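Local coordinates for catalase (Corynebacterium glutamicum atcc 13032, PDB 4B7H) that breaks hydrogen peroxide down to water and oxygen at a haem, binds NADPH and is inhibited by nitric oxide, at the interface of chains A and B and the interface of chains A and C. Residues are numbered along the deposited sequence; one frame, centred on the assembly and turned at random. Chains: chain A/B/C, Catalase.

Contact 1: the interface of chains A and B. Residues chain A 64, 325, 360, 363-364, 367, 385; chain B 383-386.
A:Gln325 reaches across to the backbone of B:Gln386 and pairs with it through both ends of its carboxamide. The amide oxygen OE1 accepts from B:Gln386 N at 2.9 Å, the N-H arriving in the carbonyl plane on a lone pair. The amide nitrogen NE2 returns a nearly straight bond to B:Gln386 O, 167° at the hydrogen, and this acceptor lies in the plane of the carboxamide. Bonds to both backbone N and O of B:Gln386 thus fix the rotation of the amide, which an extended chain delivers to the facing loop of chain B. Both bonds use the main chain of B:Gln386, while its CB packs near the carboxamide.

Water extends the polar contact. Water 1 lies 2.8 Å from A:Gln325 OE1 and also meets B:Met385 N, while water 2 joins the hydroxyl of B:Ser384, OG at 2.6 Å, to the carbonyl oxygen of A:Ile360.

Apolar packing centres on B:Met385, whose side chain turns at both chi2 and chi3 (-69° and -68°), bringing SD back against A:Ile360 and CE towards A:Asn363. The SD lies 3.7 Å from the branch methyl CG2 of A:Ile360, the methionine running roughly perpendicular to the isoleucine, and also faces CA of A:Tyr364. The terminal methyl CE reaches A:Asn363, 3.4 Å from the carbonyl O, and touches CD2 of A:Leu367. The symmetry-related A:Met385 runs antiparallel to B:Met385, its CE lying 3.8 Å from B:Met385 O. Further out, methyl CG1 of A:Val64 rests against B:Ser384.

With the two methionines meeting and each contact repeated by two-fold symmetry, this loop-to-loop patch joins two subunits of the catalase tetramer through main-chain recognition and a buried thioether.

Contact 2: the interface of chains A and C. Residues chain A 32, 35-37, 49; chain C 151, 153, 440-442.
C:Arg441 touches A:Ile35 where two subunits of this haem catalase meet, the arginine coming from the short strand 439-441 and the isoleucine from an N-terminal loop. Its CB is 3.9 Å from the branch methyl CG2 of A:Ile35; the chain then runs past the backbone of that residue, CG near A:Ala37 CA and CD passing the isoleucine's carbonyl oxygen. Extended from CG to NE (chi3 -179°), it carries its guanidinium on to water 3, which sits in plane at the edge of that group, 2.8 Å from NE. The same water meets A:Ile35 O and the carboxylate oxygen OD2 of A:Asp49, so NE reaches chain A through this water. With NE 4.7 Å from A:Asp49 OD2 and no direct contact, the guanidinium may help stabilise the negative charge of that carboxylate.

A:Ile35 also presents its CA and CG2 to the carboxylate of C:Asp151. That carboxylate grips the next residue, A:Ser36, with both oxygens. Its OD2 accepts from A:Ser36 N at 2.9 Å, a bond 168° at the hydrogen, and OD1 accepts from the hydroxyl OG at 2.6 Å. Both donors approach on the syn sides, somewhat out of the carboxylate plane; chi1 of 56° flanks OG with the serine's backbone N and carbonyl carbon, on the side where the N-H also points at the carboxylate. On the anti side of OD1, C:Met153 N donates from within chain C and steadies the acceptor.

The side chain of C:Met153, bent at chi2 and chi3, packs on the face of the loop opposite C:Arg441, on the same side as C:Asp151. Its methyl CE lies 3.7 Å from A:Ser32 O and 3.8 Å from A:Asp49 OD2. The latter oxygen in turn holds A:Ala37 N, pinning the loop from its own side. At the backbone end of the arginine, water 5 bridges A:Ser36 O to C:Ala442 N.

Contact 1: the interface of chains A and B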
loop_
_atom_site.group_PDB
_atom_site.type_symbol
_atom_site.label_atom_id
_atom_site.label_comp_id
_atom_site.label_asym_id
_atom_site.label_seq_id
_atom_site.Cartn_x
_atom_site.Cartn_y
_atom_site.Cartn_z
ATOM N N VAL A 64 6.577 8.753 -0.903
ATOM C CA VAL A 64 5.489 8.131 -1.638
ATOM C C VAL A 64 5.956 7.998 -3.088
ATOM O O VAL A 64 6.921 8.647 -3.477
ATOM C CB VAL A 64 4.226 9.001 -1.527
ATOM C CG1 VAL A 64 3.764 9.051 -0.078
ATOM C CG2 VAL A 64 4.497 10.422 -2.036
ATOM N N GLN A 325 0.893 16.184 -3.661
ATOM C CA GLN A 325 -0.353 15.423 -3.527
ATOM C C GLN A 325 -1.519 15.918 -4.390
ATOM O O GLN A 325 -2.601 15.323 -4.352
ATOM C CB GLN A 325 -0.826 15.407 -2.072
ATOM C CG GLN A 325 0.096 14.659 -1.140
ATOM C CD GLN A 325 -0.501 14.453 0.238
ATOM O OE1 GLN A 325 -0.359 13.376 0.830
ATOM N NE2 GLN A 325 -1.168 15.490 0.768
ATOM N N ILE A 360 -1.335 8.058 -4.507
ATOM C CA ILE A 360 -1.808 8.782 -3.334
ATOM C C ILE A 360 -2.631 7.854 -2.440
ATOM O O ILE A 360 -2.273 7.637 -1.289
ATOM C CB ILE A 360 -2.640 10.014 -3.723
ATOM C CG1 ILE A 360 -1.858 10.909 -4.690
ATOM C CG2 ILE A 360 -3.032 10.789 -2.469
ATOM C CD1 ILE A 360 -2.726 11.962 -5.383
ATOM N N ASN A 363 -8.621 7.266 -1.461
ATOM C CA ASN A 363 -9.382 8.429 -1.039
ATOM C C ASN A 363 -8.697 9.758 -1.302
ATOM O O ASN A 363 -8.977 10.750 -0.633
ATOM C CB ASN A 363 -9.816 8.269 0.422
ATOM C CG ASN A 363 -10.993 7.330 0.552
ATOM O OD1 ASN A 363 -11.933 7.428 -0.229
ATOM N ND2 ASN A 363 -10.938 6.396 1.504
ATOM N N TYR A 364 -7.847 9.780 -2.329
ATOM C CA TYR A 364 -7.098 10.970 -2.692
ATOM C C TYR A 364 -7.985 12.175 -2.976
ATOM O O TYR A 364 -7.551 13.312 -2.788
ATOM C CB TYR A 364 -6.207 10.699 -3.904
ATOM C CG TYR A 364 -6.932 10.565 -5.234
ATOM C CD1 TYR A 364 -7.447 9.343 -5.652
ATOM C CD2 TYR A 364 -7.077 11.664 -6.084
ATOM C CE1 TYR A 364 -8.091 9.214 -6.878
ATOM C CE2 TYR A 364 -7.726 11.547 -7.311
ATOM C CZ TYR A 364 -8.233 10.320 -7.699
ATOM O OH TYR A 364 -8.861 10.202 -8.922
ATOM N N LEU A 367 -8.481 14.759 -0.047
ATOM C CA LEU A 367 -7.432 15.638 0.465
ATOM C C LEU A 367 -7.785 17.087 0.165
ATOM O O LEU A 367 -8.391 17.379 -0.870
ATOM C CB LEU A 367 -6.084 15.311 -0.165
ATOM C CG LEU A 367 -5.513 13.934 0.163
ATOM C CD1 LEU A 367 -4.247 13.727 -0.632
ATOM C CD2 LEU A 367 -5.239 13.795 1.655
ATOM N N MET A 385 -7.889 5.183 4.760
ATOM C CA MET A 385 -7.755 6.583 5.156
ATOM C C MET A 385 -8.988 7.408 4.779
ATOM O O MET A 385 -8.884 8.491 4.193
ATOM C CB MET A 385 -6.459 7.183 4.574
ATOM C CG MET A 385 -5.182 6.633 5.223
ATOM S SD MET A 385 -4.951 7.198 6.924
ATOM C CE MET A 385 -4.638 8.936 6.665
ATOM N N GLY B 383 4.366 11.693 4.166
ATOM C CA GLY B 383 3.675 10.412 4.209
ATOM C C GLY B 383 2.408 10.414 3.352
ATOM O O GLY B 383 1.842 11.470 3.028
ATOM N N SER B 384 1.963 9.217 2.976
ATOM C CA SER B 384 0.759 9.045 2.168
ATOM C C SER B 384 -0.448 9.735 2.797
ATOM O O SER B 384 -0.634 9.695 4.023
ATOM C CB SER B 384 0.436 7.554 2.019
ATOM O OG SER B 384 1.459 6.869 1.321
ATOM N N MET B 385 -1.275 10.354 1.955
ATOM C CA MET B 385 -2.557 10.888 2.401
ATOM C C MET B 385 -2.393 11.858 3.573
ATOM O O MET B 385 -3.074 11.748 4.605
ATOM C CB MET B 385 -3.527 9.746 2.763
ATOM C CG MET B 385 -4.031 8.955 1.548
ATOM S SD MET B 385 -5.133 9.909 0.490
ATOM C CE MET B 385 -6.537 10.062 1.569
ATOM N N GLN B 386 -1.478 12.809 3.416
ATOM C CA GLN B 386 -1.312 13.850 4.425
ATOM C C GLN B 386 -2.440 14.876 4.302
ATOM O O GLN B 386 -2.470 15.667 3.353
ATOM C CB GLN B 386 0.056 14.543 4.309
ATOM C CG GLN B 386 0.232 15.595 5.406
ATOM C CD GLN B 386 1.538 16.370 5.365
ATOM O OE1 GLN B 386 2.280 16.332 4.385
ATOM N NE2 GLN B 386 1.813 17.106 6.448
HETATM O O HOH W 1 0.168 11.027 -0.545
HETATM O O HOH W 2 0.746 7.056 -1.146
#

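Contact 2: the interface of chains A and C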
loop_
_atom_site.group_PDB
_atom_site.type_symbol
_atom_site.label_atom_id
_atom_site.label_comp_id
_atom_site.label_asym_id
_atom_site.label_seq_id
_atom_site.Cartn_x
_atom_site.Cartn_y
_atom_site.Cartn_z
ATOM N N SER A 32 11.869 14.390 25.244
ATOM C CA SER A 32 13.062 14.893 24.561
ATOM C C SER A 32 13.066 14.620 23.067
ATOM O O SER A 32 12.655 13.541 22.616
ATOM C CB SER A 32 14.332 14.298 25.185
ATOM O OG SER A 32 15.510 14.869 24.626
ATOM N N ILE A 35 17.567 13.034 23.203
ATOM C CA ILE A 35 18.190 11.887 23.862
ATOM C C ILE A 35 17.180 10.767 23.989
ATOM O O ILE A 35 16.047 11.004 24.420
ATOM C CB ILE A 35 18.700 12.262 25.277
ATOM C CG1 ILE A 35 19.672 13.448 25.195
ATOM C CG2 ILE A 35 19.325 11.046 25.973
ATOM C CD1 ILE A 35 20.238 13.887 26.534
ATOM N N SER A 36 17.589 9.559 23.602
ATOM C CA SER A 36 16.729 8.379 23.707
ATOM C C SER A 36 16.973 7.627 25.014
ATOM O O SER A 36 18.035 7.772 25.641
ATOM C CB SER A 36 16.905 7.459 22.489
ATOM O OG SER A 36 18.261 7.070 22.303
ATOM N N ALA A 37 15.989 6.829 25.422
ATOM C CA ALA A 37 16.014 6.184 26.737
ATOM C C ALA A 37 16.774 4.859 26.720
ATOM O O ALA A 37 16.574 4.020 25.833
ATOM C CB ALA A 37 14.596 5.980 27.254
ATOM N N ASP A 49 10.815 3.371 24.258
ATOM C CA ASP A 49 10.908 4.807 24.029
ATOM C C ASP A 49 9.870 5.104 22.946
ATOM O O ASP A 49 10.147 4.992 21.746
ATOM C CB ASP A 49 12.317 5.241 23.617
ATOM C CG ASP A 49 12.469 6.751 23.613
ATOM O OD1 ASP A 49 11.456 7.427 23.311
ATOM O OD2 ASP A 49 13.573 7.269 23.922
ATOM N N ASP C 151 22.960 9.993 18.801
ATOM C CA ASP C 151 21.690 9.481 19.311
ATOM C C ASP C 151 20.673 9.451 18.175
ATOM O O ASP C 151 20.470 10.459 17.490
ATOM C CB ASP C 151 21.205 10.343 20.488
ATOM C CG ASP C 151 20.210 9.625 21.369
ATOM O OD1 ASP C 151 19.271 9.018 20.819
ATOM O OD2 ASP C 151 20.363 9.659 22.612
ATOM N N MET C 153 17.610 9.530 18.215
ATOM C CA MET C 153 16.498 10.453 18.422
ATOM C C MET C 153 16.634 11.685 17.522
ATOM O O MET C 153 15.638 12.278 17.108
ATOM C CB MET C 153 16.433 10.861 19.896
ATOM C CG MET C 153 15.262 11.772 20.237
ATOM S SD MET C 153 13.633 11.059 19.925
ATOM C CE MET C 153 13.412 10.152 21.453
ATOM N N VAL C 440 16.788 5.517 31.914
ATOM C CA VAL C 440 17.169 6.917 32.005
ATOM C C VAL C 440 17.300 7.538 30.620
ATOM O O VAL C 440 17.387 6.835 29.607
ATOM C CB VAL C 440 18.531 7.091 32.719
ATOM C CG1 VAL C 440 18.415 6.789 34.213
ATOM C CG2 VAL C 440 19.611 6.212 32.059
ATOM N N ARG C 441 17.313 8.865 30.589
ATOM C CA ARG C 441 17.838 9.612 29.442
ATOM C C ARG C 441 19.090 10.310 29.952
ATOM O O ARG C 441 19.008 11.217 30.794
ATOM C CB ARG C 441 16.820 10.628 28.920
ATOM C CG ARG C 441 15.545 9.976 28.412
ATOM C CD ARG C 441 14.511 11.001 27.959
ATOM N NE ARG C 441 13.296 10.333 27.497
ATOM C CZ ARG C 441 12.256 10.034 28.274
ATOM N NH1 ARG C 441 12.256 10.365 29.558
ATOM N NH2 ARG C 441 11.202 9.411 27.770
ATOM N N ALA C 442 20.252 9.863 29.485
ATOM C CA ALA C 442 21.518 10.292 30.074
ATOM C C ALA C 442 22.577 10.516 29.014
ATOM O O ALA C 442 22.469 10.016 27.899
ATOM C CB ALA C 442 22.015 9.241 31.076
HETATM O O HOH W 3 13.631 9.802 24.801
HETATM O O HOH W 4 19.061 6.060 19.451
HETATM O O HOH W 5 20.068 7.629 27.667
#

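The C-alpha centres of contact 1 and contact 2 are about 31 Å apart, and the two share no residue. Chain A takes part in both, facing chain B in contact 1 and chain C in contact 2, so it is tied to two different neighbours in the four-subunit assembly. Contact 1 relies largely on loops, with the 3-10 helix 364-366 at its margin, whereas contact 2 sets an N-terminal loop of chain A against the 3-10 helix 152-154 and strand 439-441 of chain C. Because both interfaces are two-fold symmetric, their combination is consistent with a tetramer built on more than one dyad.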